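Local coordinates for protein neurotrypsin (Mus musculus, PDB 6H8M) that is a secreted serine protease with a role in neuronal plasticity, represented here by its third scavenger receptor cysteine-rich (SRCR) domain, at residues I6-G11 with G17-F22; A59-G64 with G102-Y107; D71-T76 with K80-C85. One frame throughout, in Å; residues are numbered along the deposited sequence.

Contact 1. Residues I6-G11 with G17-F22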
loop_
_atom_site.group_PDB
_atom_site.type_symbol
_atom_site.label_atom_id
_atom_site.label_comp_id
_atom_site.label_asym_id
_atom_site.label_seq_id
_atom_site.Cartn_x
_atom_site.Cartn_y
_atom_site.Cartn_z
ATOM N N ILE A 6 -6.646 0.550 7.210
ATOM C CA ILE A 6 -6.218 0.066 5.921
ATOM C C ILE A 6 -7.138 -1.050 5.451
ATOM O O ILE A 6 -7.755 -1.825 6.298
ATOM C CB ILE A 6 -4.739 -0.385 5.964
ATOM C CG1 ILE A 6 -4.486 -1.534 6.892
ATOM C CG2 ILE A 6 -3.838 0.761 6.330
ATOM C CD1 ILE A 6 -3.078 -2.070 6.733
ATOM N N ARG A 7 -7.315 -1.113 4.135
ATOM C CA ARG A 7 -8.080 -2.199 3.513
ATOM C C ARG A 7 -7.480 -2.508 2.166
ATOM O O ARG A 7 -6.850 -1.691 1.569
ATOM C CB ARG A 7 -9.564 -1.812 3.392
ATOM C CG ARG A 7 -9.884 -0.668 2.443
ATOM C CD ARG A 7 -11.352 -0.270 2.457
ATOM N NE ARG A 7 -11.542 0.746 1.422
ATOM C CZ ARG A 7 -12.597 1.497 1.304
ATOM N NH1 ARG A 7 -13.575 1.358 2.185
ATOM N NH2 ARG A 7 -12.674 2.358 0.308
ATOM N N LEU A 8 -7.725 -3.724 1.675
ATOM C CA LEU A 8 -7.382 -4.135 0.334
ATOM C C LEU A 8 -8.660 -4.258 -0.532
ATOM O O LEU A 8 -9.702 -4.729 -0.003
ATOM C CB LEU A 8 -6.692 -5.510 0.332
ATOM C CG LEU A 8 -5.429 -5.553 1.192
ATOM C CD1 LEU A 8 -4.789 -6.926 1.029
ATOM C CD2 LEU A 8 -4.448 -4.406 0.877
ATOM N N VAL A 9 -8.620 -3.689 -1.737
ATOM C CA VAL A 9 -9.796 -3.617 -2.605
ATOM C C VAL A 9 -9.471 -4.196 -3.981
ATOM O O VAL A 9 -8.364 -4.089 -4.489
ATOM C CB VAL A 9 -10.210 -2.127 -2.746
ATOM C CG1 VAL A 9 -11.534 -1.979 -3.527
ATOM C CG2 VAL A 9 -10.361 -1.486 -1.367
ATOM N N ASP A 10 -10.472 -4.861 -4.597
ATOM C CA ASP A 10 -10.418 -5.265 -6.005
ATOM C C ASP A 10 -9.468 -6.447 -6.277
ATOM O O ASP A 10 -9.173 -6.695 -7.454
ATOM C CB ASP A 10 -10.075 -4.109 -6.942
ATOM C CG ASP A 10 -11.192 -3.129 -7.161
ATOM O OD1 ASP A 10 -12.347 -3.513 -6.991
ATOM O OD2 ASP A 10 -10.912 -2.011 -7.532
ATOM N N GLY A 11 -9.081 -7.170 -5.248
ATOM C CA GLY A 11 -8.342 -8.424 -5.348
ATOM C C GLY A 11 -9.270 -9.585 -5.639
ATOM O O GLY A 11 -10.438 -9.473 -5.507
ATOM N N GLY A 17 -4.961 -7.009 -3.031
ATOM C CA GLY A 17 -5.704 -5.962 -3.710
ATOM C C GLY A 17 -4.973 -4.620 -3.657
ATOM O O GLY A 17 -3.822 -4.548 -3.137
ATOM N N ARG A 18 -5.647 -3.571 -4.141
ATOM C CA ARG A 18 -5.102 -2.191 -4.080
ATOM C C ARG A 18 -5.204 -1.714 -2.624
ATOM O O ARG A 18 -6.282 -1.886 -2.022
ATOM C CB ARG A 18 -5.896 -1.271 -5.011
ATOM C CG ARG A 18 -5.423 0.176 -5.010
ATOM C CD ARG A 18 -6.263 1.059 -5.913
ATOM N NE ARG A 18 -7.662 1.091 -5.511
ATOM C CZ ARG A 18 -8.590 0.246 -5.946
ATOM N NH1 ARG A 18 -8.269 -0.707 -6.804
ATOM N NH2 ARG A 18 -9.836 0.356 -5.522
ATOM N N VAL A 19 -4.132 -1.113 -2.102
ATOM C CA VAL A 19 -4.084 -0.611 -0.704
ATOM C C VAL A 19 -4.849 0.687 -0.592
ATOM O O VAL A 19 -4.617 1.596 -1.390
ATOM C CB VAL A 19 -2.633 -0.387 -0.245
ATOM C CG1 VAL A 19 -2.718 0.036 1.232
ATOM C CG2 VAL A 19 -1.820 -1.669 -0.401
ATOM N N GLU A 20 -5.848 0.741 0.317
ATOM C CA GLU A 20 -6.512 1.982 0.620
ATOM C C GLU A 20 -6.297 2.286 2.104
ATOM O O GLU A 20 -6.308 1.382 2.969
ATOM C CB GLU A 20 -7.985 1.954 0.194
ATOM C CG GLU A 20 -8.074 1.810 -1.341
ATOM C CD GLU A 20 -9.373 2.045 -2.045
ATOM O OE1 GLU A 20 -9.327 2.242 -3.290
ATOM O OE2 GLU A 20 -10.373 2.023 -1.333
ATOM N N VAL A 21 -6.141 3.580 2.397
ATOM C CA VAL A 21 -5.890 4.004 3.742
ATOM C C VAL A 21 -6.825 5.162 4.075
ATOM O O VAL A 21 -7.203 5.937 3.187
ATOM C CB VAL A 21 -4.435 4.430 3.930
ATOM C CG1 VAL A 21 -3.497 3.352 3.452
ATOM C CG2 VAL A 21 -4.144 5.699 3.140
ATOM N N PHE A 22 -7.250 5.244 5.341
ATOM C CA PHE A 22 -8.249 6.212 5.742
ATOM C C PHE A 22 -7.552 7.327 6.533
ATOM O O PHE A 22 -6.988 7.081 7.584
ATOM C CB PHE A 22 -9.329 5.582 6.623
ATOM C CG PHE A 22 -10.490 6.503 6.910
ATOM C CD1 PHE A 22 -11.507 6.619 5.978
ATOM C CD2 PHE A 22 -10.540 7.310 8.053
ATOM C CE1 PHE A 22 -12.579 7.460 6.206
ATOM C CE2 PHE A 22 -11.618 8.165 8.273
ATOM C CZ PHE A 22 -12.632 8.236 7.354
#

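Contact 2. Residues A59-G64 with G102-Y107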
loop_
_atom_site.group_PDB
_atom_site.type_symbol
_atom_site.label_atom_id
_atom_site.label_comp_id
_atom_site.label_asym_id
_atom_site.label_seq_id
_atom_site.Cartn_x
_atom_site.Cartn_y
_atom_site.Cartn_z
ATOM N N ALA A 59 -1.346 0.207 -10.467
ATOM C CA ALA A 59 -2.774 -0.051 -10.447
ATOM C C ALA A 59 -3.073 -1.447 -10.996
ATOM O O ALA A 59 -4.013 -1.686 -11.805
ATOM C CB ALA A 59 -3.534 0.995 -11.257
ATOM N N TYR A 60 -2.382 -2.440 -10.437
ATOM C CA TYR A 60 -2.453 -3.827 -10.907
ATOM C C TYR A 60 -3.850 -4.380 -10.780
ATOM O O TYR A 60 -4.249 -5.039 -11.722
ATOM C CB TYR A 60 -1.488 -4.688 -10.052
ATOM C CG TYR A 60 -1.459 -6.133 -10.443
ATOM C CD1 TYR A 60 -0.578 -6.554 -11.428
ATOM C CD2 TYR A 60 -2.222 -7.059 -9.788
ATOM C CE1 TYR A 60 -0.564 -7.895 -11.798
ATOM C CE2 TYR A 60 -2.187 -8.418 -10.133
ATOM C CZ TYR A 60 -1.390 -8.810 -11.183
ATOM O OH TYR A 60 -1.295 -10.101 -11.548
ATOM N N PHE A 61 -4.510 -4.099 -9.657
ATOM C CA PHE A 61 -5.845 -4.497 -9.410
ATOM C C PHE A 61 -6.887 -3.483 -9.901
ATOM O O PHE A 61 -8.080 -3.703 -9.625
ATOM C CB PHE A 61 -6.033 -4.733 -7.907
ATOM C CG PHE A 61 -5.149 -5.833 -7.345
ATOM C CD1 PHE A 61 -5.366 -7.173 -7.602
ATOM C CD2 PHE A 61 -4.011 -5.507 -6.619
ATOM C CE1 PHE A 61 -4.524 -8.149 -7.075
ATOM C CE2 PHE A 61 -3.191 -6.496 -6.126
ATOM C CZ PHE A 61 -3.404 -7.804 -6.374
ATOM N N GLY A 62 -6.476 -2.413 -10.560
ATOM C CA GLY A 62 -7.429 -1.382 -10.868
ATOM C C GLY A 62 -7.051 -0.112 -10.169
ATOM O O GLY A 62 -6.337 -0.094 -9.134
ATOM N N GLU A 63 -7.537 0.982 -10.741
ATOM C CA GLU A 63 -7.256 2.304 -10.207
ATOM C C GLU A 63 -8.209 2.579 -9.085
ATOM O O GLU A 63 -9.416 2.312 -9.192
ATOM C CB GLU A 63 -7.366 3.388 -11.290
ATOM C CG GLU A 63 -6.326 3.204 -12.412
ATOM C CD GLU A 63 -6.244 4.346 -13.411
ATOM O OE1 GLU A 63 -6.823 5.386 -13.096
ATOM O OE2 GLU A 63 -5.484 4.244 -14.413
ATOM N N GLY A 64 -7.734 3.319 -8.097
ATOM C CA GLY A 64 -8.653 3.823 -7.041
ATOM C C GLY A 64 -9.205 5.189 -7.455
ATOM O O GLY A 64 -9.005 5.592 -8.600
ATOM N N GLY A 102 -0.411 -1.774 -4.543
ATOM C CA GLY A 102 -1.136 -2.950 -4.129
ATOM C C GLY A 102 -0.236 -3.965 -3.496
ATOM O O GLY A 102 0.988 -3.802 -3.555
ATOM N N VAL A 103 -0.804 -5.090 -3.012
ATOM C CA VAL A 103 -0.090 -6.137 -2.364
ATOM C C VAL A 103 -0.755 -7.495 -2.655
ATOM O O VAL A 103 -1.960 -7.505 -2.914
ATOM C CB VAL A 103 -0.019 -5.949 -0.842
ATOM C CG1 VAL A 103 0.601 -4.593 -0.490
ATOM C CG2 VAL A 103 -1.365 -6.082 -0.180
ATOM N N ILE A 104 0.030 -8.564 -2.466
ATOM C CA ILE A 104 -0.423 -9.891 -2.205
ATOM C C ILE A 104 0.164 -10.379 -0.901
ATOM O O ILE A 104 1.362 -10.502 -0.804
ATOM C CB ILE A 104 -0.049 -10.839 -3.339
ATOM C CG1 ILE A 104 -0.628 -10.362 -4.654
ATOM C CG2 ILE A 104 -0.531 -12.266 -3.001
ATOM C CD1 ILE A 104 -0.084 -11.111 -5.798
ATOM N N CYS A 105 -0.688 -10.685 0.086
ATOM C CA CYS A 105 -0.255 -11.233 1.350
ATOM C C CYS A 105 -0.317 -12.768 1.335
ATOM O O CYS A 105 -1.108 -13.345 0.633
ATOM C CB CYS A 105 -1.131 -10.733 2.485
ATOM S SG CYS A 105 -1.379 -8.935 2.555
ATOM N N ASP A 106 0.601 -13.393 2.098
ATOM C CA ASP A 106 0.694 -14.841 2.188
ATOM C C ASP A 106 0.852 -15.419 0.774
ATOM O O ASP A 106 0.163 -16.363 0.361
ATOM C CB ASP A 106 -0.481 -15.440 2.958
ATOM C CG ASP A 106 -0.401 -15.228 4.467
ATOM O OD1 ASP A 106 0.530 -14.480 4.939
ATOM O OD2 ASP A 106 -1.304 -15.723 5.133
ATOM N N TYR A 107 1.786 -14.828 0.017
ATOM C CA TYR A 107 1.997 -15.171 -1.371
ATOM C C TYR A 107 2.497 -16.616 -1.440
ATOM O O TYR A 107 3.360 -16.975 -0.658
ATOM C CB TYR A 107 2.995 -14.193 -1.987
ATOM C CG TYR A 107 3.347 -14.542 -3.408
ATOM C CD1 TYR A 107 2.603 -14.050 -4.476
ATOM C CD2 TYR A 107 4.408 -15.391 -3.679
ATOM C CE1 TYR A 107 2.913 -14.398 -5.784
ATOM C CE2 TYR A 107 4.710 -15.781 -4.973
ATOM C CZ TYR A 107 3.985 -15.243 -6.024
ATOM O OH TYR A 107 4.306 -15.598 -7.282
#

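Contact 3. Residues D71-T76 with K80-C85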
loop_
_atom_site.group_PDB
_atom_site.type_symbol
_atom_site.label_atom_id
_atom_site.label_comp_id
_atom_site.label_asym_id
_atom_site.label_seq_id
_atom_site.Cartn_x
_atom_site.Cartn_y
_atom_site.Cartn_z
ATOM N N ASP A 71 2.703 9.386 -1.008
ATOM C CA ASP A 71 3.451 9.593 -2.274
ATOM C C ASP A 71 4.766 8.827 -2.244
ATOM O O ASP A 71 5.132 8.211 -3.281
ATOM C CB ASP A 71 3.848 11.058 -2.504
ATOM C CG ASP A 71 2.730 11.970 -2.978
ATOM O OD1 ASP A 71 2.103 11.637 -4.026
ATOM O OD2 ASP A 71 2.484 12.997 -2.283
ATOM N N ASN A 72 5.454 8.828 -1.095
ATOM C CA ASN A 72 6.748 8.189 -1.006
ATOM C C ASN A 72 6.997 7.708 0.409
ATOM O O ASN A 72 7.654 8.375 1.190
ATOM C CB ASN A 72 7.905 9.133 -1.367
ATOM C CG ASN A 72 8.575 8.736 -2.663
ATOM O OD1 ASN A 72 9.503 7.926 -2.664
ATOM N ND2 ASN A 72 8.102 9.297 -3.760
ATOM N N VAL A 73 6.551 6.495 0.673
ATOM C CA VAL A 73 6.694 5.878 1.962
ATOM C C VAL A 73 8.055 5.183 1.960
ATOM O O VAL A 73 8.347 4.560 0.938
ATOM C CB VAL A 73 5.541 4.864 2.149
ATOM C CG1 VAL A 73 5.603 4.168 3.489
ATOM C CG2 VAL A 73 4.178 5.505 1.947
ATOM N N LYS A 74 8.844 5.319 3.039
ATOM C CA LYS A 74 10.078 4.557 3.264
ATOM C C LYS A 74 9.832 3.557 4.395
ATOM O O LYS A 74 9.434 3.932 5.457
ATOM C CB LYS A 74 11.266 5.450 3.632
ATOM C CG LYS A 74 12.629 4.758 3.587
ATOM C CD LYS A 74 13.824 5.713 3.691
ATOM C CE LYS A 74 15.137 4.982 3.841
ATOM N NZ LYS A 74 16.302 5.849 3.527
ATOM N N CYS A 75 9.971 2.267 4.101
ATOM C CA CYS A 75 9.761 1.169 5.062
ATOM C C CYS A 75 11.097 0.395 5.094
ATOM O O CYS A 75 11.706 0.159 4.034
ATOM C CB CYS A 75 8.605 0.240 4.627
ATOM S SG CYS A 75 6.905 0.925 4.820
ATOM N N THR A 76 11.523 -0.072 6.269
ATOM C CA THR A 76 12.579 -1.099 6.353
ATOM C C THR A 76 12.027 -2.476 5.942
ATOM O O THR A 76 12.768 -3.267 5.420
ATOM C CB THR A 76 13.150 -1.204 7.769
ATOM O OG1 THR A 76 12.113 -1.821 8.548
ATOM C CG2 THR A 76 13.612 0.127 8.320
ATOM N N LYS A 80 5.492 -3.014 12.154
ATOM C CA LYS A 80 4.265 -3.733 12.469
ATOM C C LYS A 80 3.080 -2.990 11.852
ATOM O O LYS A 80 1.987 -3.500 11.858
ATOM C CB LYS A 80 4.088 -3.909 13.985
ATOM C CG LYS A 80 4.914 -5.045 14.595
ATOM C CD LYS A 80 4.808 -5.124 16.113
ATOM C CE LYS A 80 5.922 -5.930 16.749
ATOM N NZ LYS A 80 5.721 -6.055 18.213
ATOM N N ALA A 81 3.290 -1.759 11.392
ATOM C CA ALA A 81 2.144 -0.924 10.964
ATOM C C ALA A 81 2.659 0.159 10.030
ATOM O O ALA A 81 3.767 0.660 10.203
ATOM C CB ALA A 81 1.427 -0.318 12.132
ATOM N N LEU A 82 1.819 0.520 9.056
ATOM C CA LEU A 82 2.162 1.497 8.043
ATOM C C LEU A 82 2.563 2.818 8.712
ATOM O O LEU A 82 3.507 3.473 8.242
ATOM C CB LEU A 82 0.947 1.721 7.150
ATOM C CG LEU A 82 1.161 2.731 6.024
ATOM C CD1 LEU A 82 2.311 2.334 5.140
ATOM C CD2 LEU A 82 -0.132 2.890 5.239
ATOM N N ALA A 83 1.890 3.143 9.813
ATOM C CA ALA A 83 2.100 4.416 10.564
ATOM C C ALA A 83 3.541 4.554 11.016
ATOM O O ALA A 83 4.007 5.680 11.268
ATOM C CB ALA A 83 1.168 4.471 11.758
ATOM N N ASP A 84 4.219 3.422 11.230
ATOM C CA ASP A 84 5.618 3.427 11.752
ATOM C C ASP A 84 6.605 3.600 10.602
ATOM O O ASP A 84 7.779 3.765 10.810
ATOM C CB ASP A 84 5.943 2.139 12.516
ATOM C CG ASP A 84 5.031 1.881 13.693
ATOM O OD1 ASP A 84 4.526 2.855 14.224
ATOM O OD2 ASP A 84 4.773 0.703 14.017
ATOM N N CYS A 85 6.159 3.462 9.350
ATOM C CA CYS A 85 7.074 3.778 8.230
ATOM C C CYS A 85 7.296 5.285 8.263
ATOM O O CYS A 85 6.621 5.942 8.995
ATOM C CB CYS A 85 6.503 3.323 6.896
ATOM S SG CYS A 85 6.355 1.524 6.852
#

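Contact 1. Residues I6-G11 with G17-F22
Glu20 OE2 takes two hydrogen bonds from a single guanidinium group, that of Arg7. Arg7 NH2 gives the shorter one, 2.8 Å to Glu20 OE2, and comes nearly straight down the C-O bond. Arg7 NE adds a longer one, 3.3 Å to Glu20 OE2, from the anti side. The oxygen lies in the guanidinium plane, and the two flat groups are turned 35° against each other. This salt bridge crosses the antiparallel beta hairpin of strands 6-10 and 18-23, near the start of the SRCR domain. Arg7 CG stands between the backbone N and the carbonyl carbon (chi1 66°). From there the extended chain carries the guanidinium across Glu20.

The other carboxylate oxygen, Glu20 OE1, is held from its own strand. Arg18 NE and Arg18 NH2 both donate to Glu20 OE1, each at 3.0 Å. Arg18 then bridges the strands: its NH1 is 3.0 Å from Asp10 OD2, and NH2 makes a longer bond to the same oxygen. A bend at chi3 (60°) sets the Arg18 guanidinium between the two acids. Positive and negative groups therefore alternate through the network, and the grip on both oxygens probably fixes the rotation of the Glu20 carboxylate. Val9 packs against these groups, with CG1 3.5 Å from Arg18 NH2 and CG2 against the Glu20 carboxylate. Arg7 also makes a cation-pi contact with Trp27, which lies outside the hairpin.

Ile6, Leu8, Val19 and Val21 lie on the other face of the sheet. Leu8 CD2 meets Val19 CG2 at 4.0 Å, and both residues also touch Val103. Paired backbone bonds join Arg7 with Glu20 and Val9 with Arg18. Gly17 has backbone angles that call for glycine, and a CB there would clash with Val9 O, the acceptor for Arg18 N at 2.8 Å.

Contact 2. Residues A59-G64 with G102-Y107
Phe61 contributes about half of the surface buried here, and it meets Val103 and Ile104 with the far end of its ring. Phe61 CE2 lies 3.6 Å from Val103 O, with the oxygen oblique to the ring. Phe61 CZ touches Ile104 CG1 at 4.1 Å, and that carbon comes at the ring edge, near its plane. The two side chains cross at about a right angle. Val103 takes part through its backbone, since its CB points away, and its side chain packs on Ala40 and Cys44 of helix 37-46. Ile104 CG1 lies beside its own backbone N (chi1 -58°), which brings this branch to the ring.

Within the SRCR domain, Phe61 belongs to the loop between strands 53-56 and 68-74. Strand 102-105 pairs antiparallel with 53-56, and Arg56 touches both Phe61 and Ile104. A type I beta turn from Ala59 to Gly62 presents the ring, closed by Gly62 N to Ala59 O at 2.9 Å. Tyr60 sets its CD2 3.6 Å above one face of the Phe61 ring, over the centre. Replacing Phe61 by an alanine would probably open a gap beside Ile104 CG1 and leave Tyr60 CD2 without the ring face beneath it. At Gly102 a CB would come tight against Phe61 CD2, so the lack of a side chain is consistent with the close approach of the ring.

Contact 3. Residues D71-T76 with K80-C85
Cys75 and Cys85 are joined covalently: the SG atoms of Cys75 and Cys85 are 2.2 Å apart, with a chi3 of 102°. Each sulfur lies beside its own backbone N, anti to the carbonyl carbon. The CA atoms of Cys75 and Cys85 come within 4.9 Å. Both cysteines are buried, and Val42 of helix 37-46 touches both.

Apolar contacts flank the bond. Val73 CG1 lies 3.6 Å from Cys85 CB and reaches Leu82 CD1 at 4.1 Å. Val73 CG1 is anti to the backbone N (chi1 -180°), which turns this methyl toward residues 80-85. Val73 and Leu82 cross at about a right angle. Lys74 meets Cys85 through its backbone, with Lys74 O 3.3 Å from Cys85 CB, while its side chain leads away.

Backbone bonds shape residues 80-85, where residues 82-84 form a 3-10 turn. Asp84 N bonds to Ala81 O, and Cys85 N bonds to Leu82 O at 2.9 Å. No hydrogen bond links the two segments. Lys74 pairs through its backbone with Val86, the residue just after Cys85.

The disulfide thus closes the short loop between strands 68-74 and 86-87. It is one of three in this domain, with Cys31-Cys95 and Cys44-Cys105, the six-cysteine pattern of group A SRCR domains.

In the fold
All three contacts lie within the one SRCR domain. Contacts 1 and 2 are neighbours, with centres about 8 Å apart. Gly17 N lies 3.0 Å from Val103 O, which joins the hairpin to strand 102-105, and the Phe61 ring packs on Gly17. Arg18 NH1 also makes a weak bond to Gly62 O. Contact 3 reaches the same five-stranded sheet as contact 1, but their centres are about 15 Å apart, on opposite sides of the chain's centre. They meet where Val21 CG1 touches Leu82 CD2 at 3.8 Å. Contacts 2 and 3 do not touch: their nearest atoms are about 9 Å apart. In sequence, contact 3 is nested inside the loop closed by contact 2.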